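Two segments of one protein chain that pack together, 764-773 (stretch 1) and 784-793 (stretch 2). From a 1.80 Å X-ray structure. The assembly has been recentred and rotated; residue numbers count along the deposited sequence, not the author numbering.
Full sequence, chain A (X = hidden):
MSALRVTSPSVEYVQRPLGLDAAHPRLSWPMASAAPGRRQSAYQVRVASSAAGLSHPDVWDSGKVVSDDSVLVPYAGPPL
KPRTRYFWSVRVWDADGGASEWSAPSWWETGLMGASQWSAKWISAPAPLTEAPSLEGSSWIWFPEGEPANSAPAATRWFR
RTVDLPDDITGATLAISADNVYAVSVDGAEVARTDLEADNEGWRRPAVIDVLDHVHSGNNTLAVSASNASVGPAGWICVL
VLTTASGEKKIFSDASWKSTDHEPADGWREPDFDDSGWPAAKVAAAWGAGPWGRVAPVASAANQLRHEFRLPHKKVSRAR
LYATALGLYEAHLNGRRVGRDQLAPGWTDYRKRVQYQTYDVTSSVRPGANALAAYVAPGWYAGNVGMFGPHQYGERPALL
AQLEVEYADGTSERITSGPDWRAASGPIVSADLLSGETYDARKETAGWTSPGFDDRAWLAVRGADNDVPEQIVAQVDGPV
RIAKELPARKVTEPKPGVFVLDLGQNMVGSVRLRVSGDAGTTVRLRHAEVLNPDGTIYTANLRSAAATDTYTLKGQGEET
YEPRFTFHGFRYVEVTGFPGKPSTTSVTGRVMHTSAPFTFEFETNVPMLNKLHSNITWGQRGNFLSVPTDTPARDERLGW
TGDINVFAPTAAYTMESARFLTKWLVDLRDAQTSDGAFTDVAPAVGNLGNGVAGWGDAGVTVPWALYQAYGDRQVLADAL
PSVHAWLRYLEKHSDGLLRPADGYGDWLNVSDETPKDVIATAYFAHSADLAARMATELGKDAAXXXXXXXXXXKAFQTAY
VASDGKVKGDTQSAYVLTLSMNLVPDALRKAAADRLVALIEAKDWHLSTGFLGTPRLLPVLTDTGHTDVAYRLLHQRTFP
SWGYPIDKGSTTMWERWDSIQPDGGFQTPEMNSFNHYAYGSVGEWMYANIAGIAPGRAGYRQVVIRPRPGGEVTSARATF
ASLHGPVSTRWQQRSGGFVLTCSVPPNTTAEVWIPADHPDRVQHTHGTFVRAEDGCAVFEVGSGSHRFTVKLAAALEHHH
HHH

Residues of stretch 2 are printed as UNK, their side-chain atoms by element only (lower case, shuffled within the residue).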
ATOM      1  N   PHE A 764      26.522  -4.772   3.497  1.00 23.95           N
ATOM      2  CA  PHE A 764      27.211  -3.880   4.416  1.00 23.82           C
ATOM      3  C   PHE A 764      28.152  -2.928   3.651  1.00 24.44           C
ATOM      4  O   PHE A 764      28.094  -1.702   3.819  1.00 23.24           O
ATOM      5  CB  PHE A 764      27.945  -4.741   5.482  1.00 24.71           C
ATOM      6  CG  PHE A 764      28.737  -3.971   6.527  1.00 25.31           C
ATOM      7  CD1 PHE A 764      28.446  -2.650   6.877  1.00 27.01           C
ATOM      8  CD2 PHE A 764      29.769  -4.608   7.211  1.00 27.38           C
ATOM      9  CE1 PHE A 764      29.171  -1.990   7.852  1.00 26.92           C
ATOM     10  CE2 PHE A 764      30.492  -3.945   8.200  1.00 27.11           C
ATOM     11  CZ  PHE A 764      30.196  -2.635   8.525  1.00 28.72           C
ATOM     12  N   ALA A 765      29.017  -3.504   2.812  1.00 25.83           N
ATOM     13  CA  ALA A 765      29.908  -2.736   1.942  1.00 24.76           C
ATOM     14  C   ALA A 765      29.147  -1.775   1.053  1.00 24.63           C
ATOM     15  O   ALA A 765      29.532  -0.610   0.944  1.00 25.03           O
ATOM     16  CB  ALA A 765      30.742  -3.669   1.068  1.00 26.25           C
ATOM     17  N   HIS A 766      28.086  -2.269   0.409  1.00 21.75           N
ATOM     18  CA  HIS A 766      27.313  -1.457  -0.529  1.00 23.71           C
ATOM     19  C   HIS A 766      26.682  -0.248   0.178  1.00 23.88           C
ATOM     20  O   HIS A 766      26.645   0.866  -0.390  1.00 22.35           O
ATOM     21  CB  HIS A 766      26.210  -2.289  -1.192  1.00 23.94           C
ATOM     22  CG  HIS A 766      25.488  -1.577  -2.300  1.00 25.65           C
ATOM     23  ND1 HIS A 766      26.128  -1.087  -3.418  1.00 26.50           N
ATOM     24  CD2 HIS A 766      24.172  -1.294  -2.465  1.00 26.61           C
ATOM     25  CE1 HIS A 766      25.241  -0.536  -4.228  1.00 30.35           C
ATOM     26  NE2 HIS A 766      24.046  -0.643  -3.671  1.00 27.48           N
ATOM     27  N   SER A 767      26.160  -0.484   1.383  1.00 23.72           N
ATOM     28  CA  SER A 767      25.640   0.613   2.198  1.00 26.24           C
ATOM     29  C   SER A 767      26.722   1.653   2.546  1.00 24.89           C
ATOM     30  O   SER A 767      26.457   2.853   2.501  1.00 22.22           O
ATOM     31  CB  SER A 767      24.947   0.100   3.451  1.00 26.35           C
ATOM     32  OG  SER A 767      23.698  -0.427   3.086  1.00 29.53           O
ATOM     33  N   ALA A 768      27.933   1.199   2.874  1.00 23.24           N
ATOM     34  CA  ALA A 768      29.048   2.121   3.109  1.00 23.56           C
ATOM     35  C   ALA A 768      29.395   2.935   1.856  1.00 23.08           C
ATOM     36  O   ALA A 768      29.692   4.135   1.946  1.00 24.05           O
ATOM     37  CB  ALA A 768      30.283   1.357   3.607  1.00 22.43           C
ATOM     38  N   ASP A 769      29.363   2.271   0.702  1.00 24.14           N
ATOM     39  CA  ASP A 769      29.641   2.864  -0.612  1.00 24.10           C
ATOM     40  C   ASP A 769      28.607   3.953  -0.884  1.00 23.28           C
ATOM     41  O   ASP A 769      28.946   5.089  -1.242  1.00 22.49           O
ATOM     42  CB  ASP A 769      29.554   1.771  -1.681  1.00 26.26           C
ATOM     43  CG  ASP A 769      29.854   2.260  -3.093  1.00 27.55           C
ATOM     44  OD1 ASP A 769      30.098   3.462  -3.340  1.00 30.52           O
ATOM     45  OD2 ASP A 769      29.855   1.408  -4.000  1.00 30.03           O
ATOM     46  N   LEU A 770      27.334   3.604  -0.720  1.00 21.18           N
ATOM     47  CA  LEU A 770      26.300   4.585  -0.985  1.00 22.33           C
ATOM     48  C   LEU A 770      26.371   5.760  -0.033  1.00 22.50           C
ATOM     49  O   LEU A 770      26.145   6.911  -0.449  1.00 22.43           O
ATOM     50  CB  LEU A 770      24.913   3.947  -0.950  1.00 21.11           C
ATOM     51  CG  LEU A 770      24.562   2.990  -2.080  1.00 23.80           C
ATOM     52  CD1 LEU A 770      23.081   2.611  -1.945  1.00 23.25           C
ATOM     53  CD2 LEU A 770      24.895   3.524  -3.468  1.00 26.13           C
ATOM     54  N   ALA A 771      26.671   5.498   1.239  1.00 22.77           N
ATOM     55  CA  ALA A 771      26.782   6.596   2.186  1.00 23.50           C
ATOM     56  C   ALA A 771      27.891   7.581   1.752  1.00 24.53           C
ATOM     57  O   ALA A 771      27.728   8.794   1.893  1.00 21.00           O
ATOM     58  CB  ALA A 771      27.010   6.090   3.600  1.00 21.37           C
ATOM     59  N   ALA A 772      28.999   7.065   1.200  1.00 21.96           N
ATOM     60  CA  ALA A 772      30.067   7.953   0.705  1.00 23.97           C
ATOM     61  C   ALA A 772      29.585   8.784  -0.481  1.00 25.29           C
ATOM     62  O   ALA A 772      29.918   9.969  -0.594  1.00 26.67           O
ATOM     63  CB  ALA A 772      31.325   7.162   0.327  1.00 23.54           C
ATOM     64  N   ARG A 773      28.797   8.166  -1.354  1.00 23.84           N
ATOM     65  CA  ARG A 773      28.246   8.837  -2.517  1.00 24.02           C
ATOM     66  C   ARG A 773      27.294   9.954  -2.072  1.00 24.38           C
ATOM     67  O   ARG A 773      27.322  11.047  -2.649  1.00 25.20           O
ATOM     68  CB  ARG A 773      27.555   7.839  -3.449  1.00 24.71           C
ATOM     69  CG  ARG A 773      28.502   6.848  -4.136  1.00 27.30           C
ATOM     70  CD  ARG A 773      27.758   6.069  -5.209  1.00 30.67           C
ATOM     71  NE  ARG A 773      28.152   4.660  -5.266  1.00 33.10           N
ATOM     72  CZ  ARG A 773      27.481   3.730  -5.944  1.00 34.96           C
ATOM     73  NH1 ARG A 773      26.377   4.055  -6.634  1.00 32.48           N
ATOM     74  NH2 ARG A 773      27.914   2.472  -5.939  1.00 37.85           N
ATOM     75  N   UNK A 784      35.458   9.261   5.899  1.00 35.28           N
ATOM     76  CA  UNK A 784      35.120   8.160   6.811  1.00 35.47           C
ATOM     77  C   UNK A 784      34.353   7.011   6.147  1.00 36.78           C
ATOM     78  O   UNK A 784      34.648   5.846   6.414  1.00 32.91           O
ATOM     79  c   UNK A 784      35.075  10.571   6.473  1.00 36.41           C
ATOM     80  c   UNK A 784      34.244   8.834   7.869  1.00 37.56           C
ATOM     81  c   UNK A 784      34.702  10.245   7.891  1.00 37.25           C
ATOM     82  N   UNK A 785      33.369   7.331   5.300  1.00 33.51           N
ATOM     83  CA  UNK A 785      32.596   6.309   4.606  1.00 32.15           C
ATOM     84  C   UNK A 785      33.375   5.608   3.504  1.00 31.18           C
ATOM     85  O   UNK A 785      33.230   4.403   3.293  1.00 29.44           O
ATOM     86  c   UNK A 785      30.435   7.607   4.985  1.00 36.71           C
ATOM     87  c   UNK A 785      29.185   7.572   7.072  1.00 41.08           C
ATOM     88  c   UNK A 785      28.698   8.848   6.801  1.00 43.23           C
ATOM     89  c   UNK A 785      29.933   8.889   4.732  1.00 39.71           C
ATOM     90  c   UNK A 785      31.341   6.927   3.993  1.00 33.86           C
ATOM     91  c   UNK A 785      30.038   6.961   6.159  1.00 39.77           C
ATOM     92  c   UNK A 785      29.071   9.511   5.635  1.00 41.82           C
ATOM     93  o   UNK A 785      27.848   9.464   7.698  1.00 43.32           O
ATOM     94  N   UNK A 786      34.183   6.367   2.777  1.00 28.86           N
ATOM     95  CA  UNK A 786      34.977   5.778   1.720  1.00 30.01           C
ATOM     96  C   UNK A 786      35.973   4.787   2.322  1.00 29.65           C
ATOM     97  O   UNK A 786      36.199   3.703   1.762  1.00 29.17           O
ATOM     98  o   UNK A 786      34.726   7.652   0.225  1.00 32.27           O
ATOM     99  c   UNK A 786      36.588   6.218  -0.154  1.00 28.53           C
ATOM    100  c   UNK A 786      35.707   6.856   0.900  1.00 30.45           C
ATOM    101  N   UNK A 787      36.555   5.179   3.446  1.00 29.46           N
ATOM    102  CA  UNK A 787      37.508   4.342   4.168  1.00 34.27           C
ATOM    103  C   UNK A 787      36.834   3.071   4.693  1.00 33.22           C
ATOM    104  O   UNK A 787      37.395   1.967   4.589  1.00 31.10           O
ATOM    105  o   UNK A 787      38.539   4.203   7.499  1.00 48.70           O
ATOM    106  o   UNK A 787      39.862   3.551   5.874  1.00 47.52           O
ATOM    107  c   UNK A 787      38.907   4.235   6.302  1.00 44.44           C
ATOM    108  c   UNK A 787      38.141   5.132   5.321  1.00 38.24           C
ATOM    109  N   UNK A 788      35.626   3.227   5.242  1.00 31.02           N
ATOM    110  CA  UNK A 788      34.834   2.068   5.686  1.00 29.10           C
ATOM    111  C   UNK A 788      34.568   1.109   4.552  1.00 27.00           C
ATOM    112  O   UNK A 788      34.748  -0.087   4.728  1.00 27.33           O
ATOM    113  c   UNK A 788      32.591   1.339   6.733  1.00 30.96           C
ATOM    114  c   UNK A 788      33.508   2.499   6.321  1.00 29.11           C
ATOM    115  c   UNK A 788      31.266   1.878   7.255  1.00 31.47           C
ATOM    116  c   UNK A 788      33.237   0.427   7.779  1.00 30.14           C
ATOM    117  N   UNK A 789      34.104   1.629   3.406  1.00 26.15           N
ATOM    118  CA  UNK A 789      33.866   0.838   2.197  1.00 27.59           C
ATOM    119  C   UNK A 789      35.107   0.070   1.758  1.00 29.28           C
ATOM    120  O   UNK A 789      35.031  -1.145   1.542  1.00 27.17           O
ATOM    121  c   UNK A 789      33.356   1.702   1.034  1.00 28.22           C
ATOM    122  c   UNK A 789      33.643   0.772  -2.639  1.00 34.90           C
ATOM    123  c   UNK A 789      32.482  -0.231  -0.332  1.00 29.27           C
ATOM    124  c   UNK A 789      32.332  -0.910  -1.533  1.00 29.86           C
ATOM    125  c   UNK A 789      33.786   1.445  -1.429  1.00 31.58           C
ATOM    126  c   UNK A 789      33.208   0.955  -0.266  1.00 29.32           C
ATOM    127  c   UNK A 789      32.921  -0.419  -2.691  1.00 33.55           C
ATOM    128  N   UNK A 790      36.231   0.785   1.640  1.00 28.55           N
ATOM    129  CA  UNK A 790      37.553   0.174   1.320  1.00 29.78           C
ATOM    130  C   UNK A 790      37.867  -1.024   2.239  1.00 30.48           C
ATOM    131  O   UNK A 790      38.290  -2.086   1.774  1.00 29.96           O
ATOM    132  c   UNK A 790      40.038   0.617   1.069  1.00 30.52           C
ATOM    133  c   UNK A 790      38.682   1.212   1.482  1.00 30.65           C
ATOM    134  o   UNK A 790      38.403   2.341   0.650  1.00 33.50           O
ATOM    135  N   UNK A 791      37.658  -0.839   3.540  1.00 31.07           N
ATOM    136  CA  UNK A 791      37.983  -1.887   4.519  1.00 31.98           C
ATOM    137  C   UNK A 791      37.063  -3.099   4.446  1.00 31.21           C
ATOM    138  O   UNK A 791      37.526  -4.232   4.570  1.00 27.87           O
ATOM    139  n   UNK A 791      36.619   1.729   9.058  1.00 49.20           N
ATOM    140  c   UNK A 791      39.459  -0.007   7.535  1.00 41.25           C
ATOM    141  n   UNK A 791      38.471   0.984   7.927  1.00 47.49           N
ATOM    142  n   UNK A 791      37.284  -0.453   9.291  1.00 51.04           N
ATOM    143  c   UNK A 791      39.285  -0.435   6.096  1.00 39.37           C
ATOM    144  c   UNK A 791      37.461   0.753   8.760  1.00 49.85           C
ATOM    145  c   UNK A 791      38.075  -1.328   5.923  1.00 32.65           C
ATOM    146  N   UNK A 792      35.771  -2.874   4.191  1.00 27.85           N
ATOM    147  CA  UNK A 792      34.848  -3.980   4.002  1.00 26.25           C
ATOM    148  C   UNK A 792      35.098  -4.735   2.719  1.00 27.22           C
ATOM    149  O   UNK A 792      35.041  -5.974   2.708  1.00 27.30           O
ATOM    150  c   UNK A 792      33.372  -3.538   4.010  1.00 24.03           C
ATOM    151  c   UNK A 792      32.472  -4.781   3.945  1.00 22.35           C
ATOM    152  c   UNK A 792      31.716  -2.060   5.240  1.00 26.75           C
ATOM    153  c   UNK A 792      33.056  -2.791   5.297  1.00 25.51           C
ATOM    154  N   UNK A 793      35.338  -4.004   1.626  1.00 26.44           N
ATOM    155  CA  UNK A 793      35.639  -4.649   0.358  1.00 28.46           C
ATOM    156  C   UNK A 793      36.870  -5.561   0.497  1.00 29.82           C
ATOM    157  O   UNK A 793      36.890  -6.634  -0.084  1.00 31.40           O
ATOM    158  c   UNK A 793      35.854  -3.642  -0.771  1.00 28.51           C
ATOM    159  n   UNK A 793      36.993   0.089  -3.717  1.00 46.08           N
ATOM    160  c   UNK A 793      36.192  -4.293  -2.097  1.00 31.05           C
ATOM    161  n   UNK A 793      35.479  -1.164  -4.954  1.00 45.12           N
ATOM    162  c   UNK A 793      35.968  -3.401  -3.292  1.00 35.80           C
ATOM    163  c   UNK A 793      36.359  -1.060  -3.940  1.00 47.77           C
ATOM    164  n   UNK A 793      36.601  -2.101  -3.145  1.00 42.46           N
TER

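Both segments are helical, running nearly antiparallel at 156° with their axes 7.9 Å apart at closest approach. At position 784, three side-chain carbons close a ring onto the backbone N and touch nothing on stretch 1; this is Pro-784. Position 785 carries one carbon and then a six-carbon ring bearing one oxygen. Its CB lies 3.7 Å from CB of Ala-772, and CB of Ala-771 sits over one ring face, 4.0 Å from the centroid. The residue is Tyr-785, whose OH is hydrogen-bonded elsewhere in the structure.

At position 786, one carbon carries an oxygen and a carbon; although the CA-to-CB bond points away, the oxygen comes within 3.4 Å of CB of Ala-772. This is Thr-786. Position 787 has two carbons, the second carrying two oxygens, and stays clear of stretch 1; it is Asp-787. Position 788 has four carbons forked at the second, and its branch ends reach CB of Ala-768 and the ring of Phe-764. It is Leu-788, with CD2 3.8 Å from Ala-768 CB and CD1 4.4 Å from Phe-764 CZ.

Position 789 shows one carbon followed by a six-carbon ring without a heteroatom. CB of Asp-769 lies over one face, 3.8 Å from the centroid, and O of Ala-765 approaches obliquely. This is Phe-789, its CD1 3.2 Å from that Ala-765 O. At position 790, one carbon bears an oxygen and a carbon, remote from stretch 1: Thr-790, whose OG1 donates a hydrogen bond to O of Thr-786 at 2.8 Å. Position 791 has three carbons, a nitrogen, and a carbon carrying two more nitrogens, and does not reach stretch 1. It is Arg-791, whose NE forms a salt bridge with OD2 of Asp-787 at 3.2 Å.

Position 792 has four carbons forked at the first, one arm two carbons long; the end of this longer arm lies over the Phe-764 ring, while the short arm packs on Ala-765. It is Ile-792, its CD1 3.4 Å above the Phe-764 ring centroid, almost on the ring normal, and its CG2 3.5 Å from CB of Ala-765. Position 793 repeats the chain of three carbons, a nitrogen and a carbon with two nitrogens, without close contact to stretch 1; it is Arg-793.

The contact works by apolar packing, with no hydrogen bond between the helices. Small alanines on stretch 1 permit the close approach: Ala-768 fits as a knob among Tyr-785, Leu-788, Phe-789 and Ile-792. Asp-769 offers its CB to Phe-789, while its carboxylate pairs with Arg-773 within stretch 1. Together the two stretches bury 543 Å².

Stretch 2, residues 784-793: PYTDLFTRIR
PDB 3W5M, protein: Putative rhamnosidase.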